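Local coordinates for protein putative conjugative transposon recombinase (Clostridium difficile, PDB 3G13) that probably binds DNA and exchanges its strands as a serine recombinase, the chain here being the resolvase N-terminal domain of the longer protein, at residues 10-15 with 45-50; 63-68 with 95-100; 78-83 with 109-114. All coordinates share one frame; numbering follows the deposited sequence.

Interaction 1 of 3, residues 10-15 with 45-50; sequences AYCRVS and ADIYAD
Strands 10-14 and 45-50 run parallel, 27° apart in direction, as the two strands of the beta-alpha-beta unit that opens the resolvase N-terminal domain. The sequence Y11-x-R13-x-S15 matches the signature that begins serine recombinases. Backbone hydrogen bonds join the strands by the parallel scheme, with A10 and C12 each bonding to two residues of the other strand. The Y48 amide meets A10 O at 2.9 Å, nearly along the C=O axis, and C12 N reaches Y48 O at 2.8 Å. V14 N closes the series on D50 O at 2.8 Å, lying above that carbonyl's plane. A49 CA adds a C-H contact to C12 O.

Apolar contacts divide between the two faces. On the face of A10, C12, I47 and A49, C12 SG sits beside the backbone N (chi1 -46°) and meets I47 CG2 at 3.9 Å, while its CB meets A49 CB. Helix 25-37 covers this side through Y32 and Q28. On the other face, Y11 and Y48 cross at about a right angle, Y11 CD1 lying 3.8 Å from Y48 CB.

The polar side-chain contact lies on this second face. Y11 CG stands anti to its backbone N (chi1 -176°), so the ring leans forward along the strand toward D50, and its OH donates to D50 OD2 at a very short 2.5 Å. OD2 uses its anti lone pair and lies at the edge of the ring, near its plane. The same oxygen accepts F64 N, and OD1 accepts D63 N. Three donors thus grip the D50 carboxylate at the N-terminal end of helix 62-72, where the helix dipole and the amide bonds would stabilise its negative charge and probably keep it ionised.

Interaction 2 of 3, residues 63-68 with 95-100; sequences DFQRMI and LKYVRM
In the alpha/beta resolvase fold, helices 62-72 and 91-102 lie on the same face of the central sheet. Their segments 63-68 and 95-100 run roughly parallel, 27° apart, but with axes still 12.5 Å from each other at closest approach, so long side chains bridge the gap. L95, at the start of the second segment, turns to helix 120-150, packing against L129 and A133, and so joins this layer to the long helix. K96 lays its CG over one face of the Y97 ring.

Y97 carries the contact. Its CG lies beside the backbone N (chi1 -65°), and the ring is met by F64, I68 and Q65. F64 approaches the face opposite K96, edge first, as a T-shaped pair with planes 72° apart and centroids 4.9 Å apart. F64 CE2 stands over the centre of the Y97 ring, 3.6 Å from Y97 CD2. I68 crosses the ring at about a right angle, its CD1 3.8 Å from Y97 CD1. At the tip, the Q65 chain bends at chi2 so that NE2 donates to Y97 OH at 3.1 Å, which ties the phenol to the neighbouring helix.

V98 faces the sheet, touching F110 and F87; F87 also makes an edge-to-face pair with F64, which has Y11 as a further edge-to-face partner. One turn past K96, M100, a selenomethionine, stays extended as far as SE and then bends at chi3, setting SE 3.8 Å from I68 CG2.

Interaction 3 of 3, residues 78-83 with 109-114; sequences MVFTKS and YFEDEK. Unlike the reference sequence in segment 78-83: F80 (reference Ile).
M78 opens the parallel pairing of strand 78-81 with strand 107-110: its selenomethionine CE lies 4.0 Å from Y109 CB, at the edge of the Y109 ring. V79 O accepts the Y109 amide. F80 runs side by side with Y109 and points the same way, its CD2 3.7 Å from Y109 CB and the ring planes 62° apart. T81 N returns a bond to Y109 O, and T81 O takes E111 N at 2.9 Å, nearly along the C=O axis. T81 CG2, in the crowded position between the backbone N and carbonyl carbon, meets F110 CD1 at 3.5 Å, while T81 OG1 bonds to Y11 O on the next strand.

Beyond the strand, K82 O accepts D112 N at 2.8 Å. The K82 chain runs extended and bends at chi4, placing NZ 2.8 Å from D112 OD1 in a salt bridge on the syn lone pair. S83 is the N-cap of helix 84-87, its OG accepting R86 N and also hydrogen-bonded to S85 OG; E113 OE2 accepts I84 N and also bonds to S131 of the second subunit.

Helices 84-87 and 91-102 link the two strands in a beta-alpha-beta crossover of the resolvase domain, and the pair fills the sheet between strands 6-14 and 115-116. F80 faces helix 25-37 through Y32, which also binds E111 OE1, whereas F110 and F87 of helix 84-87 form an edge-to-face pair.

Overall arrangement
From the N terminus, strand 6-14 passes through helix 25-37 to strand 42-51, and interaction 1 closes that beta-alpha-beta loop before either other contact opens. Helix 62-72 is the next element, after a loop that is partly unmodelled, held to interaction 1 through D50 with D63 and through D46 with R66. Interactions 2 and 3 then cross, their segments alternating: 63-68, 78-83, 95-100, 109-114. Each helix of interaction 2 is followed by a strand of interaction 3, and M67 on V79 and V98 on F110 seat this helical layer on the sheet. Strands 6-14 and 78-81 are neighbours, so Y11 bonded to F80 and T81 joins interactions 1 and 3 into one sheet.

Interaction 1 of 3, residues 10-15 with 45-50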
loop_
_atom_site.group_PDB
_atom_site.type_symbol
_atom_site.label_atom_id
_atom_site.label_comp_id
_atom_site.label_asym_id
_atom_site.label_seq_id
_atom_site.Cartn_x
_atom_site.Cartn_y
_atom_site.Cartn_z
ATOM N N ALA A 10 19.837 12.814 6.197
ATOM C CA ALA A 10 18.839 12.117 7.027
ATOM C C ALA A 10 17.683 13.044 7.233
ATOM O O ALA A 10 17.889 14.241 7.426
ATOM C CB ALA A 10 19.414 11.687 8.385
ATOM N N TYR A 11 16.474 12.484 7.167
ATOM C CA TYR A 11 15.271 13.203 7.584
ATOM C C TYR A 11 14.676 12.679 8.887
ATOM O O TYR A 11 14.382 11.487 9.009
ATOM C CB TYR A 11 14.202 13.253 6.479
ATOM C CG TYR A 11 13.053 14.099 6.979
ATOM C CD1 TYR A 11 13.164 15.500 7.008
ATOM C CD2 TYR A 11 11.906 13.506 7.526
ATOM C CE1 TYR A 11 12.169 16.287 7.526
ATOM C CE2 TYR A 11 10.876 14.298 8.030
ATOM C CZ TYR A 11 11.030 15.704 8.028
ATOM O OH TYR A 11 10.046 16.522 8.519
ATOM N N CYS A 12 14.488 13.578 9.857
ATOM C CA CYS A 12 14.055 13.202 11.207
ATOM C C CYS A 12 12.735 13.848 11.616
ATOM O O CYS A 12 12.482 15.029 11.308
ATOM C CB CYS A 12 15.108 13.588 12.263
ATOM S SG CYS A 12 16.825 13.156 11.862
ATOM N N ARG A 13 11.909 13.074 12.317
ATOM C CA ARG A 13 10.777 13.616 13.043
ATOM C C ARG A 13 11.193 13.677 14.507
ATOM O O ARG A 13 11.631 12.660 15.063
ATOM C CB ARG A 13 9.526 12.756 12.873
ATOM C CG ARG A 13 8.302 13.350 13.549
ATOM C CD ARG A 13 7.058 12.522 13.248
ATOM N NE ARG A 13 7.109 11.237 13.943
ATOM C CZ ARG A 13 6.416 10.168 13.594
ATOM N NH1 ARG A 13 5.597 10.197 12.544
ATOM N NH2 ARG A 13 6.548 9.066 14.308
ATOM N N VAL A 14 11.090 14.873 15.107
ATOM C CA VAL A 14 11.530 15.113 16.496
ATOM C C VAL A 14 10.343 15.036 17.447
ATOM O O VAL A 14 9.326 15.705 17.229
ATOM C CB VAL A 14 12.234 16.505 16.688
ATOM C CG1 VAL A 14 12.538 16.771 18.186
ATOM C CG2 VAL A 14 13.509 16.562 15.893
ATOM N N SER A 15 10.489 14.228 18.495
ATOM C CA SER A 15 9.438 14.051 19.501
ATOM C C SER A 15 9.257 15.262 20.407
ATOM O O SER A 15 10.224 15.938 20.784
ATOM C CB SER A 15 9.691 12.826 20.371
ATOM O OG SER A 15 8.555 12.560 21.192
ATOM N N ALA A 45 25.553 15.226 3.831
ATOM C CA ALA A 45 25.009 16.453 3.245
ATOM C C ALA A 45 24.483 17.282 4.414
ATOM O O ALA A 45 25.072 18.309 4.753
ATOM C CB ALA A 45 23.907 16.139 2.222
ATOM N N ASP A 46 23.432 16.795 5.088
ATOM C CA ASP A 46 22.877 17.518 6.200
ATOM C C ASP A 46 21.895 16.631 6.940
ATOM O O ASP A 46 21.544 15.520 6.493
ATOM C CB ASP A 46 22.244 18.865 5.726
ATOM C CG ASP A 46 22.164 19.920 6.846
ATOM O OD1 ASP A 46 22.577 19.643 8.004
ATOM O OD2 ASP A 46 21.597 20.993 6.577
ATOM N N ILE A 47 21.503 17.096 8.106
ATOM C CA ILE A 47 20.473 16.460 8.881
ATOM C C ILE A 47 19.291 17.437 8.943
ATOM O O ILE A 47 19.455 18.614 9.278
ATOM C CB ILE A 47 20.998 16.005 10.253
ATOM C CG1 ILE A 47 22.078 14.914 10.034
ATOM C CG2 ILE A 47 19.816 15.523 11.178
ATOM C CD1 ILE A 47 22.815 14.490 11.237
ATOM N N TYR A 48 18.130 16.937 8.539
ATOM C CA TYR A 48 16.918 17.729 8.417
ATOM C C TYR A 48 15.942 17.186 9.429
ATOM O O TYR A 48 15.854 15.978 9.616
ATOM C CB TYR A 48 16.358 17.613 7.017
ATOM C CG TYR A 48 17.306 18.066 5.926
ATOM C CD1 TYR A 48 17.206 19.354 5.382
ATOM C CD2 TYR A 48 18.294 17.209 5.426
ATOM C CE1 TYR A 48 18.058 19.784 4.371
ATOM C CE2 TYR A 48 19.182 17.633 4.409
ATOM C CZ TYR A 48 19.055 18.926 3.892
ATOM O OH TYR A 48 19.895 19.366 2.888
ATOM N N ALA A 49 15.200 18.074 10.094
ATOM C CA ALA A 49 14.369 17.667 11.211
ATOM C C ALA A 49 13.212 18.633 11.461
ATOM O O ALA A 49 13.405 19.858 11.518
ATOM C CB ALA A 49 15.201 17.523 12.463
ATOM N N ASP A 50 12.010 18.074 11.581
ATOM C CA ASP A 50 10.845 18.834 12.038
ATOM C C ASP A 50 10.277 18.195 13.267
ATOM O O ASP A 50 10.315 16.971 13.413
ATOM C CB ASP A 50 9.746 18.900 10.977
ATOM C CG ASP A 50 10.174 19.641 9.743
ATOM O OD1 ASP A 50 10.427 20.864 9.794
ATOM O OD2 ASP A 50 10.238 18.989 8.691
#

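Interaction 2 of 3, residues 63-68 with 95-100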
loop_
_atom_site.group_PDB
_atom_site.type_symbol
_atom_site.label_atom_id
_atom_site.label_comp_id
_atom_site.label_asym_id
_atom_site.label_seq_id
_atom_site.Cartn_x
_atom_site.Cartn_y
_atom_site.Cartn_z
ATOM N N ASP A 63 11.552 21.996 7.427
ATOM C CA ASP A 63 12.852 21.381 7.131
ATOM C C ASP A 63 12.745 20.247 6.093
ATOM O O ASP A 63 13.655 20.054 5.296
ATOM C CB ASP A 63 13.536 20.895 8.393
ATOM C CG ASP A 63 14.960 21.431 8.531
ATOM O OD1 ASP A 63 15.805 20.722 9.093
ATOM O OD2 ASP A 63 15.228 22.570 8.094
ATOM N N PHE A 64 11.623 19.527 6.092
ATOM C CA PHE A 64 11.342 18.585 5.006
ATOM C C PHE A 64 11.399 19.317 3.672
ATOM O O PHE A 64 12.019 18.851 2.716
ATOM C CB PHE A 64 9.963 17.922 5.152
ATOM C CG PHE A 64 9.711 16.853 4.108
ATOM C CD1 PHE A 64 10.170 15.546 4.317
ATOM C CD2 PHE A 64 9.062 17.165 2.911
ATOM C CE1 PHE A 64 9.967 14.547 3.370
ATOM C CE2 PHE A 64 8.850 16.172 1.936
ATOM C CZ PHE A 64 9.301 14.860 2.166
ATOM N N GLN A 65 10.749 20.483 3.601
ATOM C CA GLN A 65 10.751 21.253 2.357
ATOM C C GLN A 65 12.137 21.770 1.996
ATOM O O GLN A 65 12.475 21.832 0.819
ATOM C CB GLN A 65 9.738 22.410 2.398
ATOM C CG GLN A 65 8.287 21.967 2.313
ATOM C CD GLN A 65 7.982 21.142 1.055
ATOM O OE1 GLN A 65 8.306 21.556 -0.067
ATOM N NE2 GLN A 65 7.364 19.965 1.247
ATOM N N ARG A 66 12.928 22.159 3.000
ATOM C CA ARG A 66 14.318 22.593 2.742
ATOM C C ARG A 66 15.084 21.403 2.142
ATOM O O ARG A 66 15.785 21.559 1.162
ATOM C CB ARG A 66 14.976 23.112 4.024
ATOM C CG ARG A 66 16.427 23.585 3.887
ATOM C CD ARG A 66 16.964 24.107 5.215
ATOM N NE ARG A 66 17.127 23.084 6.263
ATOM C CZ ARG A 66 18.250 22.417 6.523
ATOM N NH1 ARG A 66 19.358 22.618 5.813
ATOM N NH2 ARG A 66 18.269 21.532 7.511
HETATM N N MSE A 67 14.884 20.212 2.706
HETATM C CA MSE A 67 15.480 19.012 2.148
HETATM C C MSE A 67 15.100 18.733 0.688
HETATM O O MSE A 67 15.974 18.446 -0.151
HETATM C CB MSE A 67 15.136 17.812 2.994
HETATM C CG MSE A 67 16.175 16.742 2.838
HETATM SE SE MSE A 67 15.485 15.137 3.624
HETATM C CE MSE A 67 14.653 14.877 1.792
ATOM N N ILE A 68 13.800 18.806 0.390
ATOM C CA ILE A 68 13.350 18.679 -0.995
ATOM C C ILE A 68 14.039 19.694 -1.913
ATOM O O ILE A 68 14.491 19.317 -2.975
ATOM C CB ILE A 68 11.817 18.768 -1.134
ATOM C CG1 ILE A 68 11.134 17.616 -0.360
ATOM C CG2 ILE A 68 11.436 18.743 -2.595
ATOM C CD1 ILE A 68 11.534 16.147 -0.829
ATOM N N LEU A 95 4.027 8.981 -2.239
ATOM C CA LEU A 95 4.171 8.810 -3.685
ATOM C C LEU A 95 4.844 9.974 -4.354
ATOM O O LEU A 95 5.824 9.809 -5.085
ATOM C CB LEU A 95 2.781 8.608 -4.344
ATOM C CG LEU A 95 2.195 7.209 -4.221
ATOM C CD1 LEU A 95 0.702 7.199 -4.698
ATOM C CD2 LEU A 95 3.086 6.269 -5.058
ATOM N N LYS A 96 4.279 11.161 -4.122
ATOM C CA LYS A 96 4.760 12.396 -4.737
ATOM C C LYS A 96 6.270 12.567 -4.481
ATOM O O LYS A 96 7.042 12.765 -5.416
ATOM C CB LYS A 96 3.976 13.581 -4.150
ATOM C CG LYS A 96 4.482 14.975 -4.458
ATOM C CD LYS A 96 3.542 16.017 -3.838
ATOM C CE LYS A 96 4.201 17.398 -3.711
ATOM N NZ LYS A 96 4.428 18.070 -5.030
ATOM N N TYR A 97 6.665 12.549 -3.209
ATOM C CA TYR A 97 8.050 12.849 -2.881
ATOM C C TYR A 97 9.007 11.713 -3.203
ATOM O O TYR A 97 10.148 11.961 -3.623
ATOM C CB TYR A 97 8.174 13.295 -1.426
ATOM C CG TYR A 97 7.460 14.618 -1.177
ATOM C CD1 TYR A 97 7.860 15.775 -1.847
ATOM C CD2 TYR A 97 6.395 14.708 -0.262
ATOM C CE1 TYR A 97 7.204 17.007 -1.632
ATOM C CE2 TYR A 97 5.736 15.945 -0.037
ATOM C CZ TYR A 97 6.154 17.073 -0.735
ATOM O OH TYR A 97 5.535 18.290 -0.535
ATOM N N VAL A 98 8.570 10.464 -3.047
ATOM C CA VAL A 98 9.453 9.366 -3.462
ATOM C C VAL A 98 9.709 9.446 -4.993
ATOM O O VAL A 98 10.850 9.382 -5.438
ATOM C CB VAL A 98 8.936 7.997 -3.053
ATOM C CG1 VAL A 98 9.752 6.877 -3.786
ATOM C CG2 VAL A 98 9.003 7.845 -1.512
ATOM N N ARG A 99 8.642 9.624 -5.784
ATOM C CA ARG A 99 8.763 9.746 -7.246
ATOM C C ARG A 99 9.597 10.947 -7.677
ATOM O O ARG A 99 10.399 10.846 -8.616
ATOM C CB ARG A 99 7.377 9.834 -7.881
ATOM C CG ARG A 99 6.609 8.521 -7.858
ATOM C CD ARG A 99 5.179 8.746 -8.310
ATOM N NE ARG A 99 4.520 7.495 -8.679
ATOM C CZ ARG A 99 3.204 7.281 -8.654
ATOM N NH1 ARG A 99 2.353 8.225 -8.277
ATOM N NH2 ARG A 99 2.736 6.101 -9.029
HETATM N N MSE A 100 9.406 12.088 -7.008
HETATM C CA MSE A 100 10.163 13.304 -7.353
HETATM C C MSE A 100 11.671 13.092 -7.140
HETATM O O MSE A 100 12.508 13.520 -7.940
HETATM C CB MSE A 100 9.674 14.473 -6.479
HETATM C CG MSE A 100 10.253 15.829 -6.775
HETATM SE SE MSE A 100 9.566 17.112 -5.427
HETATM C CE MSE A 100 7.651 16.843 -5.601
#

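Interaction 3 of 3, residues 78-83 with 109-114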
loop_
_atom_site.group_PDB
_atom_site.type_symbol
_atom_site.label_atom_id
_atom_site.label_comp_id
_atom_site.label_asym_id
_atom_site.label_seq_id
_atom_site.Cartn_x
_atom_site.Cartn_y
_atom_site.Cartn_z
HETATM N N MSE A 78 21.146 10.339 -1.529
HETATM C CA MSE A 78 20.379 9.387 -0.746
HETATM C C MSE A 78 19.960 10.011 0.595
HETATM O O MSE A 78 20.766 10.633 1.306
HETATM C CB MSE A 78 21.140 8.050 -0.559
HETATM C CG MSE A 78 20.313 6.978 0.175
HETATM SE SE MSE A 78 21.070 5.178 0.169
HETATM C CE MSE A 78 19.605 4.315 -0.738
ATOM N N VAL A 79 18.684 9.852 0.905
ATOM C CA VAL A 79 18.105 10.268 2.192
ATOM C C VAL A 79 17.698 9.109 3.071
ATOM O O VAL A 79 16.873 8.288 2.678
ATOM C CB VAL A 79 16.804 11.116 1.974
ATOM C CG1 VAL A 79 16.310 11.697 3.329
ATOM C CG2 VAL A 79 17.065 12.224 0.999
ATOM N N PHE A 80 18.236 9.055 4.289
ATOM C CA PHE A 80 17.771 8.109 5.291
ATOM C C PHE A 80 16.555 8.676 6.005
ATOM O O PHE A 80 16.493 9.878 6.320
ATOM C CB PHE A 80 18.853 7.808 6.343
ATOM C CG PHE A 80 19.890 6.819 5.884
ATOM C CD1 PHE A 80 21.163 7.253 5.522
ATOM C CD2 PHE A 80 19.587 5.456 5.791
ATOM C CE1 PHE A 80 22.158 6.329 5.096
ATOM C CE2 PHE A 80 20.563 4.518 5.357
ATOM C CZ PHE A 80 21.851 4.959 5.005
ATOM N N THR A 81 15.596 7.806 6.292
ATOM C CA THR A 81 14.537 8.174 7.212
ATOM C C THR A 81 14.019 6.927 7.923
ATOM O O THR A 81 14.049 5.836 7.356
ATOM C CB THR A 81 13.435 9.037 6.508
ATOM O OG1 THR A 81 12.672 9.697 7.507
ATOM C CG2 THR A 81 12.518 8.202 5.602
ATOM N N LYS A 82 13.545 7.069 9.163
ATOM C CA LYS A 82 13.329 5.895 9.989
ATOM C C LYS A 82 12.193 5.030 9.442
ATOM O O LYS A 82 12.284 3.811 9.449
ATOM C CB LYS A 82 13.092 6.273 11.465
ATOM C CG LYS A 82 12.784 5.044 12.378
ATOM C CD LYS A 82 12.966 5.298 13.899
ATOM C CE LYS A 82 12.471 4.113 14.740
ATOM N NZ LYS A 82 13.262 2.857 14.446
ATOM N N SER A 83 11.151 5.670 8.922
ATOM C CA SER A 83 9.944 4.931 8.547
ATOM C C SER A 83 9.174 5.737 7.520
ATOM O O SER A 83 9.312 6.969 7.428
ATOM C CB SER A 83 9.048 4.695 9.785
ATOM O OG SER A 83 8.512 5.933 10.207
ATOM N N TYR A 109 16.144 5.779 1.748
ATOM C CA TYR A 109 16.277 4.527 2.461
ATOM C C TYR A 109 15.410 4.574 3.724
ATOM O O TYR A 109 15.728 5.302 4.666
ATOM C CB TYR A 109 17.757 4.148 2.800
ATOM C CG TYR A 109 17.804 2.693 3.255
ATOM C CD1 TYR A 109 18.015 1.681 2.335
ATOM C CD2 TYR A 109 17.581 2.338 4.584
ATOM C CE1 TYR A 109 17.996 0.361 2.706
ATOM C CE2 TYR A 109 17.545 0.993 4.980
ATOM C CZ TYR A 109 17.759 0.019 4.032
ATOM O OH TYR A 109 17.739 -1.310 4.378
ATOM N N PHE A 110 14.330 3.776 3.709
ATOM C CA PHE A 110 13.420 3.603 4.823
ATOM C C PHE A 110 14.016 2.552 5.744
ATOM O O PHE A 110 14.073 1.379 5.398
ATOM C CB PHE A 110 12.033 3.150 4.294
ATOM C CG PHE A 110 11.323 4.207 3.511
ATOM C CD1 PHE A 110 10.927 5.413 4.124
ATOM C CD2 PHE A 110 11.059 4.029 2.154
ATOM C CE1 PHE A 110 10.272 6.400 3.388
ATOM C CE2 PHE A 110 10.391 5.001 1.435
ATOM C CZ PHE A 110 9.987 6.178 2.036
ATOM N N GLU A 111 14.496 2.983 6.907
ATOM C CA GLU A 111 15.276 2.116 7.769
ATOM C C GLU A 111 14.447 0.967 8.366
ATOM O O GLU A 111 14.896 -0.186 8.353
ATOM C CB GLU A 111 15.997 2.914 8.882
ATOM C CG GLU A 111 16.837 4.099 8.353
ATOM C CD GLU A 111 17.004 5.187 9.394
ATOM O OE1 GLU A 111 16.815 6.369 9.072
ATOM O OE2 GLU A 111 17.323 4.854 10.541
ATOM N N ASP A 112 13.264 1.263 8.894
ATOM C CA ASP A 112 12.444 0.211 9.566
ATOM C C ASP A 112 11.975 -0.870 8.568
ATOM O O ASP A 112 12.071 -2.076 8.834
ATOM C CB ASP A 112 11.202 0.830 10.244
ATOM C CG ASP A 112 11.529 1.560 11.585
ATOM O OD1 ASP A 112 12.689 1.502 12.080
ATOM O OD2 ASP A 112 10.603 2.212 12.107
ATOM N N GLU A 113 11.495 -0.395 7.420
ATOM C CA GLU A 113 10.967 -1.242 6.344
ATOM C C GLU A 113 12.085 -1.925 5.543
ATOM O O GLU A 113 11.837 -2.928 4.906
ATOM C CB GLU A 113 10.122 -0.402 5.389
ATOM C CG GLU A 113 8.843 0.168 5.985
ATOM C CD GLU A 113 9.066 1.496 6.707
ATOM O OE1 GLU A 113 10.249 1.897 6.890
ATOM O OE2 GLU A 113 8.058 2.138 7.081
ATOM N N LYS A 114 13.308 -1.376 5.624
ATOM C CA LYS A 114 14.509 -1.823 4.887
ATOM C C LYS A 114 14.334 -1.759 3.355
ATOM O O LYS A 114 14.489 -2.762 2.651
ATOM C CB LYS A 114 14.993 -3.198 5.373
ATOM C CG LYS A 114 15.481 -3.153 6.817
ATOM C CD LYS A 114 15.801 -4.513 7.396
ATOM C CE LYS A 114 16.178 -4.375 8.877
ATOM N NZ LYS A 114 16.533 -5.710 9.497
#